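Local coordinates for beta-ketoacyl-[acyl-carrier-protein] synthase III (Pseudomonas aeruginosa, PDB 2X3E), which probably catalyses the first condensation of fatty acid synthesis, joining acetyl-CoA to malonyl-ACP to give 3-oxobutanoyl-ACP with release of carbon dioxide and CoA, at residues E71-V76 with L98-A103; V223-D228 with T308-G313. The protein carries 1 engineered substitution. One frame throughout, in Å; residues are numbered along the deposited sequence.

The two contacts come in series along the chain, and each belongs to a different sheet of this thiolase-like enzyme. Interaction 1 sits at the end of the five-stranded mixed sheet, where the approach to strand 75-79 meets the loop leading into its parallel neighbour 104-109. Interaction 2 packs helix 215-237 on strand 304-311, an inner strand of the four-stranded sheet formed largely by the C-terminal part. Their centres lie 32 Å apart on opposite sides of the chain's centre, and their nearest atoms are about 20 Å apart, so neither touches the other. Both reach the second subunit, but only interaction 2 lies beside predicted active-site residues.

Interaction 1 (E71-V76 with L98-A103); sequences ERVDAV and LGLVGA
Arg72 and Leu100 mark the wider end of the contact, with CA atoms 6.7 Å apart, and the backbones converge until the CA atoms of Ala75 and Ala103 are 5.0 Å apart. Residues 98-103 leave helix 91-97 through a Schellman motif at Gly99, with phi at 81°, and then fold into a type II turn closed by Ala103 N to Leu100 O (3.1 Å). No hydrogen bond joins 71-76 to 98-103. Pairing starts one residue later, where Leu104 bonds to the backbones of Asp74 and Val76. The contact therefore closes a beta-alpha-beta crossover of the thiolase-like fold, in which helix 91-97 connects, along the chain, the adjacent parallel strands 75-79 and 104-109. Leu100 carries most of the apolar packing, and its two methyls part company. Leu100 CD1 goes to the valines, 3.7 Å from Val73 CG2 and 4.0 Å from Val76 CG2, and the Val76 side chain crosses that of Leu100 at about a right angle. Leu100 CD2 lies against the backbone instead, 3.8 Å from Arg72 CA. Nearer the strand, Ala103 CB comes within 3.5 Å of Asp74 O. The carboxylate of Asp74 is engaged outside the contact, OD2 accepting from Asp132 N, while Ala103 O is hydrogen-bonded to Ser184 OG of the second subunit.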
ATOM      1  N   GLU A  71     -18.171 -13.271  10.234  1.00 21.19           N
ATOM      2  CA  GLU A  71     -17.579 -12.684  11.432  0.50 21.14           C
ATOM      3  C   GLU A  71     -16.052 -12.707  11.397  1.00 20.39           C
ATOM      4  O   GLU A  71     -15.405 -12.106  12.250  1.00 20.44           O
ATOM      5  CB  GLU A  71     -18.124 -13.382  12.671  0.50 22.39           C
ATOM      6  CG  GLU A  71     -19.645 -13.310  12.735  0.50 23.76           C
ATOM      7  CD  GLU A  71     -20.211 -13.957  13.966  0.50 26.21           C
ATOM      8  OE1 GLU A  71     -19.421 -14.354  14.852  0.50 27.92           O
ATOM      9  OE2 GLU A  71     -21.453 -14.075  14.045  0.50 28.26           O
ATOM     10  N   ARG A  72     -15.483 -13.382  10.395  1.00 19.67           N
ATOM     11  CA  ARG A  72     -14.035 -13.399  10.173  1.00 18.91           C
ATOM     12  C   ARG A  72     -13.719 -13.300   8.694  1.00 17.81           C
ATOM     13  O   ARG A  72     -14.467 -13.810   7.864  1.00 17.90           O
ATOM     14  CB  ARG A  72     -13.411 -14.693  10.705  1.00 19.89           C
ATOM     15  CG  ARG A  72     -13.024 -14.625  12.144  1.00 21.53           C
ATOM     16  CD  ARG A  72     -12.507 -15.966  12.659  1.00 22.91           C
ATOM     17  NE  ARG A  72     -12.636 -15.983  14.111  1.00 24.65           N
ATOM     18  CZ  ARG A  72     -13.751 -16.284  14.771  1.00 26.83           C
ATOM     19  NH1 ARG A  72     -14.858 -16.646  14.123  1.00 27.47           N
ATOM     20  NH2 ARG A  72     -13.759 -16.239  16.097  1.00 28.76           N
ATOM     21  N   VAL A  73     -12.610 -12.634   8.381  1.00 16.77           N
ATOM     22  CA  VAL A  73     -11.997 -12.682   7.056  1.00 16.42           C
ATOM     23  C   VAL A  73     -10.486 -12.886   7.228  1.00 16.22           C
ATOM     24  O   VAL A  73      -9.947 -12.655   8.318  1.00 16.08           O
ATOM     25  CB  VAL A  73     -12.291 -11.404   6.224  1.00 16.01           C
ATOM     26  CG1 VAL A  73     -13.800 -11.282   5.950  1.00 16.32           C
ATOM     27  CG2 VAL A  73     -11.764 -10.146   6.921  1.00 15.64           C
ATOM     28  N   ASP A  74      -9.806 -13.313   6.166  1.00 15.91           N
ATOM     29  CA  ASP A  74      -8.373 -13.649   6.256  1.00 16.34           C
ATOM     30  C   ASP A  74      -7.472 -12.428   6.132  1.00 15.38           C
ATOM     31  O   ASP A  74      -6.317 -12.463   6.562  1.00 14.70           O
ATOM     32  CB  ASP A  74      -7.984 -14.666   5.175  1.00 17.03           C
ATOM     33  CG  ASP A  74      -8.565 -16.039   5.415  1.00 18.68           C
ATOM     34  OD1 ASP A  74      -8.615 -16.481   6.584  1.00 19.93           O
ATOM     35  OD2 ASP A  74      -8.960 -16.698   4.426  1.00 19.84           O
ATOM     36  N   ALA A  75      -8.002 -11.360   5.535  1.00 14.52           N
ATOM     37  CA  ALA A  75      -7.213 -10.203   5.145  1.00 14.21           C
ATOM     38  C   ALA A  75      -7.999  -8.902   5.327  1.00 13.54           C
ATOM     39  O   ALA A  75      -9.218  -8.865   5.115  1.00 13.03           O
ATOM     40  CB  ALA A  75      -6.766 -10.345   3.685  1.00 14.05           C
ATOM     41  N   VAL A  76      -7.290  -7.852   5.736  1.00 13.46           N
ATOM     42  CA  VAL A  76      -7.858  -6.514   5.855  1.00 13.19           C
ATOM     43  C   VAL A  76      -6.927  -5.514   5.176  1.00 13.18           C
ATOM     44  O   VAL A  76      -5.806  -5.300   5.622  1.00 13.17           O
ATOM     45  CB  VAL A  76      -8.055  -6.091   7.334  1.00 13.25           C
ATOM     46  CG1 VAL A  76      -8.637  -4.686   7.396  1.00 13.34           C
ATOM     47  CG2 VAL A  76      -8.955  -7.087   8.068  1.00 13.51           C
ATOM     48  N   LEU A  98     -11.399  -4.884  14.798  1.00 16.21           N
ATOM     49  CA  LEU A  98     -12.528  -5.676  14.286  1.00 16.07           C
ATOM     50  C   LEU A  98     -12.590  -7.077  14.885  1.00 16.63           C
ATOM     51  O   LEU A  98     -13.455  -7.872  14.507  1.00 17.31           O
ATOM     52  CB  LEU A  98     -12.424  -5.816  12.771  1.00 15.75           C
ATOM     53  CG  LEU A  98     -12.678  -4.553  11.958  1.00 15.65           C
ATOM     54  CD1 LEU A  98     -12.234  -4.782  10.536  1.00 16.46           C
ATOM     55  CD2 LEU A  98     -14.157  -4.172  12.026  1.00 15.27           C
ATOM     56  N   GLY A  99     -11.667  -7.386  15.796  1.00 16.39           N
ATOM     57  CA  GLY A  99     -11.542  -8.728  16.366  1.00 16.74           C
ATOM     58  C   GLY A  99     -10.780  -9.678  15.456  1.00 16.32           C
ATOM     59  O   GLY A  99     -10.861 -10.895  15.631  1.00 16.19           O
ATOM     60  N   LEU A 100     -10.034  -9.125  14.492  1.00 15.54           N
ATOM     61  CA  LEU A 100      -9.363  -9.931  13.466  1.00 15.35           C
ATOM     62  C   LEU A 100      -7.833  -9.885  13.571  1.00 15.35           C
ATOM     63  O   LEU A 100      -7.127  -9.890  12.560  1.00 14.90           O
ATOM     64  CB  LEU A 100      -9.811  -9.491  12.068  1.00 14.59           C
ATOM     65  CG  LEU A 100     -11.321  -9.422  11.836  1.00 14.22           C
ATOM     66  CD1 LEU A 100     -11.602  -8.948  10.430  1.00 14.94           C
ATOM     67  CD2 LEU A 100     -11.997 -10.772  12.107  1.00 16.08           C
ATOM     68  N   VAL A 101      -7.327  -9.853  14.800  1.00 15.59           N
ATOM     69  CA  VAL A 101      -5.901 -10.043  15.047  1.00 15.89           C
ATOM     70  C   VAL A 101      -5.435 -11.315  14.336  1.00 16.01           C
ATOM     71  O   VAL A 101      -6.143 -12.314  14.340  1.00 16.11           O
ATOM     72  CB  VAL A 101      -5.606 -10.187  16.550  1.00 16.56           C
ATOM     73  CG1 VAL A 101      -6.363 -11.376  17.138  1.00 17.53           C
ATOM     74  CG2 VAL A 101      -4.110 -10.342  16.791  1.00 17.07           C
ATOM     75  N   GLY A 102      -4.257 -11.263  13.725  1.00 16.14           N
ATOM     76  CA  GLY A 102      -3.728 -12.386  12.959  1.00 16.53           C
ATOM     77  C   GLY A 102      -3.918 -12.243  11.461  1.00 15.95           C
ATOM     78  O   GLY A 102      -3.198 -12.868  10.686  1.00 16.51           O
ATOM     79  N   ALA A 103      -4.880 -11.424  11.044  1.00 15.44           N
ATOM     80  CA  ALA A 103      -5.166 -11.242   9.626  1.00 15.13           C
ATOM     81  C   ALA A 103      -4.002 -10.579   8.898  1.00 15.15           C
ATOM     82  O   ALA A 103      -3.279  -9.741   9.468  1.00 14.74           O
ATOM     83  CB  ALA A 103      -6.436 -10.409   9.441  1.00 14.80           C
TER

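Interaction 2 (V223-D228 with T308-G313)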
ATOM      1  N   VAL A 223     -11.894  13.403 -17.049  1.00 22.15           N
ATOM      2  CA  VAL A 223     -13.025  12.928 -17.852  1.00 21.82           C
ATOM      3  C   VAL A 223     -12.593  11.874 -18.871  1.00 21.65           C
ATOM      4  O   VAL A 223     -13.189  10.801 -18.957  1.00 20.67           O
ATOM      5  CB  VAL A 223     -13.718  14.080 -18.604  1.00 23.12           C
ATOM      6  CG1 VAL A 223     -14.790  13.529 -19.550  1.00 22.98           C
ATOM      7  CG2 VAL A 223     -14.325  15.078 -17.617  1.00 22.94           C
ATOM      8  N   THR A 224     -11.560  12.201 -19.641  1.00 22.70           N
ATOM      9  CA  THR A 224     -11.027  11.308 -20.677  1.00 23.19           C
ATOM     10  C   THR A 224     -10.424  10.035 -20.064  1.00 21.48           C
ATOM     11  O   THR A 224     -10.642   8.925 -20.557  1.00 20.91           O
ATOM     12  CB  THR A 224      -9.947  12.042 -21.517  1.00 24.48           C
ATOM     13  OG1 THR A 224     -10.493  13.244 -22.065  1.00 28.64           O
ATOM     14  CG2 THR A 224      -9.466  11.180 -22.658  1.00 26.39           C
ATOM     15  N   GLN A 225      -9.672  10.204 -18.982  1.00 20.96           N
ATOM     16  CA  GLN A 225      -8.988   9.084 -18.331  1.00 20.10           C
ATOM     17  C   GLN A 225      -9.980   8.015 -17.877  1.00 18.45           C
ATOM     18  O   GLN A 225      -9.787   6.823 -18.140  1.00 18.07           O
ATOM     19  CB  GLN A 225      -8.174   9.576 -17.130  1.00 20.81           C
ATOM     20  CG  GLN A 225      -6.938  10.375 -17.497  1.00 22.84           C
ATOM     21  CD  GLN A 225      -5.700   9.517 -17.673  1.00 23.42           C
ATOM     22  OE1 GLN A 225      -5.793   8.303 -17.803  1.00 25.61           O
ATOM     23  NE2 GLN A 225      -4.540  10.150 -17.688  1.00 24.49           N
ATOM     24  N   MET A 226     -11.050   8.441 -17.210  1.00 17.54           N
ATOM     25  CA  MET A 226     -12.040   7.489 -16.730  0.50 16.19           C
ATOM     26  C   MET A 226     -12.879   6.933 -17.885  1.00 16.17           C
ATOM     27  O   MET A 226     -13.116   5.727 -17.936  1.00 15.96           O
ATOM     28  CB  MET A 226     -12.902   8.093 -15.613  0.50 15.66           C
ATOM     29  CG  MET A 226     -12.249   7.951 -14.235  0.50 14.36           C
ATOM     30  SD  MET A 226     -13.310   8.452 -12.876  0.50  9.97           S
ATOM     31  CE  MET A 226     -14.830   8.657 -13.788  0.50 13.52           C
ATOM     32  N   SER A 227     -13.300   7.787 -18.820  1.00 16.43           N
ATOM     33  CA  SER A 227     -14.086   7.345 -19.982  0.50 16.58           C
ATOM     34  C   SER A 227     -13.342   6.294 -20.807  1.00 16.41           C
ATOM     35  O   SER A 227     -13.895   5.251 -21.178  1.00 15.72           O
ATOM     36  CB  SER A 227     -14.418   8.534 -20.887  0.50 17.67           C
ATOM     37  OG  SER A 227     -15.134   9.526 -20.180  0.50 19.27           O
ATOM     38  N   ASP A 228     -12.075   6.577 -21.106  1.00 16.69           N
ATOM     39  CA  ASP A 228     -11.263   5.644 -21.901  1.00 17.06           C
ATOM     40  C   ASP A 228     -11.016   4.334 -21.143  1.00 16.18           C
ATOM     41  O   ASP A 228     -11.037   3.256 -21.741  1.00 16.01           O
ATOM     42  CB  ASP A 228      -9.919   6.279 -22.291  1.00 17.91           C
ATOM     43  CG  ASP A 228     -10.067   7.467 -23.244  1.00 19.74           C
ATOM     44  OD1 ASP A 228     -11.048   7.522 -24.020  1.00 19.40           O
ATOM     45  OD2 ASP A 228      -9.178   8.352 -23.232  1.00 19.65           O
ATOM     46  N   THR A 308     -14.917   2.868 -11.709  1.00 14.29           N
ATOM     47  CA  THR A 308     -13.786   3.512 -12.362  1.00 14.23           C
ATOM     48  C   THR A 308     -13.223   4.670 -11.541  1.00 14.06           C
ATOM     49  O   THR A 308     -13.966   5.412 -10.892  1.00 14.34           O
ATOM     50  CB  THR A 308     -14.170   3.973 -13.785  1.00 14.52           C
ATOM     51  OG1 THR A 308     -13.005   4.460 -14.470  1.00 14.69           O
ATOM     52  CG2 THR A 308     -15.238   5.049 -13.741  1.00 14.91           C
ATOM     53  N   GLY A 309     -11.897   4.804 -11.569  1.00 13.81           N
ATOM     54  CA  GLY A 309     -11.208   5.859 -10.845  1.00 13.44           C
ATOM     55  C   GLY A 309     -10.093   6.509 -11.643  1.00 13.34           C
ATOM     56  O   GLY A 309      -9.544   5.913 -12.563  1.00 13.04           O
ATOM     57  N   PHE A 310      -9.784   7.752 -11.287  1.00 14.01           N
ATOM     58  CA  PHE A 310      -8.608   8.472 -11.786  1.00 13.86           C
ATOM     59  C   PHE A 310      -8.162   9.396 -10.655  1.00 14.10           C
ATOM     60  O   PHE A 310      -9.001   9.971  -9.972  1.00 14.54           O
ATOM     61  CB  PHE A 310      -8.938   9.291 -13.045  1.00 14.68           C
ATOM     62  CG  PHE A 310      -7.945  10.392 -13.327  1.00 16.06           C
ATOM     63  CD1 PHE A 310      -6.783  10.135 -14.039  1.00 17.82           C
ATOM     64  CD2 PHE A 310      -8.162  11.676 -12.850  1.00 16.92           C
ATOM     65  CE1 PHE A 310      -5.856  11.143 -14.285  1.00 17.96           C
ATOM     66  CE2 PHE A 310      -7.245  12.690 -13.093  1.00 18.21           C
ATOM     67  CZ  PHE A 310      -6.085  12.418 -13.814  1.00 18.64           C
ATOM     68  N   GLY A 311      -6.859   9.540 -10.449  1.00 13.91           N
ATOM     69  CA  GLY A 311      -6.375  10.430  -9.397  1.00 14.64           C
ATOM     70  C   GLY A 311      -4.877  10.633  -9.369  1.00 14.49           C
ATOM     71  O   GLY A 311      -4.178  10.366 -10.351  1.00 14.10           O
ATOM     72  N   ALA A 312      -4.398  11.106  -8.225  1.00 14.55           N
ATOM     73  CA  ALA A 312      -3.004  11.455  -8.042  1.00 15.01           C
ATOM     74  C   ALA A 312      -2.094  10.274  -8.368  1.00 14.34           C
ATOM     75  O   ALA A 312      -2.468   9.111  -8.160  1.00 14.03           O
ATOM     76  CB  ALA A 312      -2.763  11.941  -6.612  1.00 15.35           C
ATOM     77  N   GLY A 313      -0.901  10.592  -8.876  1.00 14.18           N
ATOM     78  CA  GLY A 313       0.081   9.590  -9.281  1.00 13.84           C
ATOM     79  C   GLY A 313       0.829   9.980 -10.552  1.00 14.00           C
ATOM     80  O   GLY A 313       2.051  10.067 -10.534  1.00 13.99           O
TER
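Gln225 and Met226 turn one side of helix 215-237 onto Phe310 and Thr308 of strand 304-311, an alpha-on-beta packing of the thiolase-like fold. The axes of the short segments 223-228 and 308-311 approach to 7.7 Å and their directions differ by 149°, closer to antiparallel than parallel. Gly309 lies about 4 Å from the side chain of His250 and about 6 Å from that of Ala112, the latter an engineered residue; both are predicted active-site positions.

The aromatic contact is made by Gln225. Gln225 CB lies obliquely 3.4 Å from Phe310 CD1. The bend at chi2 (-90°) brings Gln225 CD to 3.8 Å from Phe310 CE1. The amide and ring planes are 26° apart, and Gln225 NE2 donates to Gln221 OE1 on the same helix.

The apolar contact centres on Met226, deposited in two conformers, so its details hold for one of them. There Met226 CG rests against Gly309 C and is 3.8 Å from Phe310 CB, and Met226 CE is 3.6 Å from Thr308 CG2.

Among the polar groups, Thr308 OG1 sits 3.6 Å from Met226 CG but is hydrogen-bonded to Ser318 OG. The backbone of Thr308 pairs with Val248 and His250, whereas the buried Phe310 N has no partner in the model.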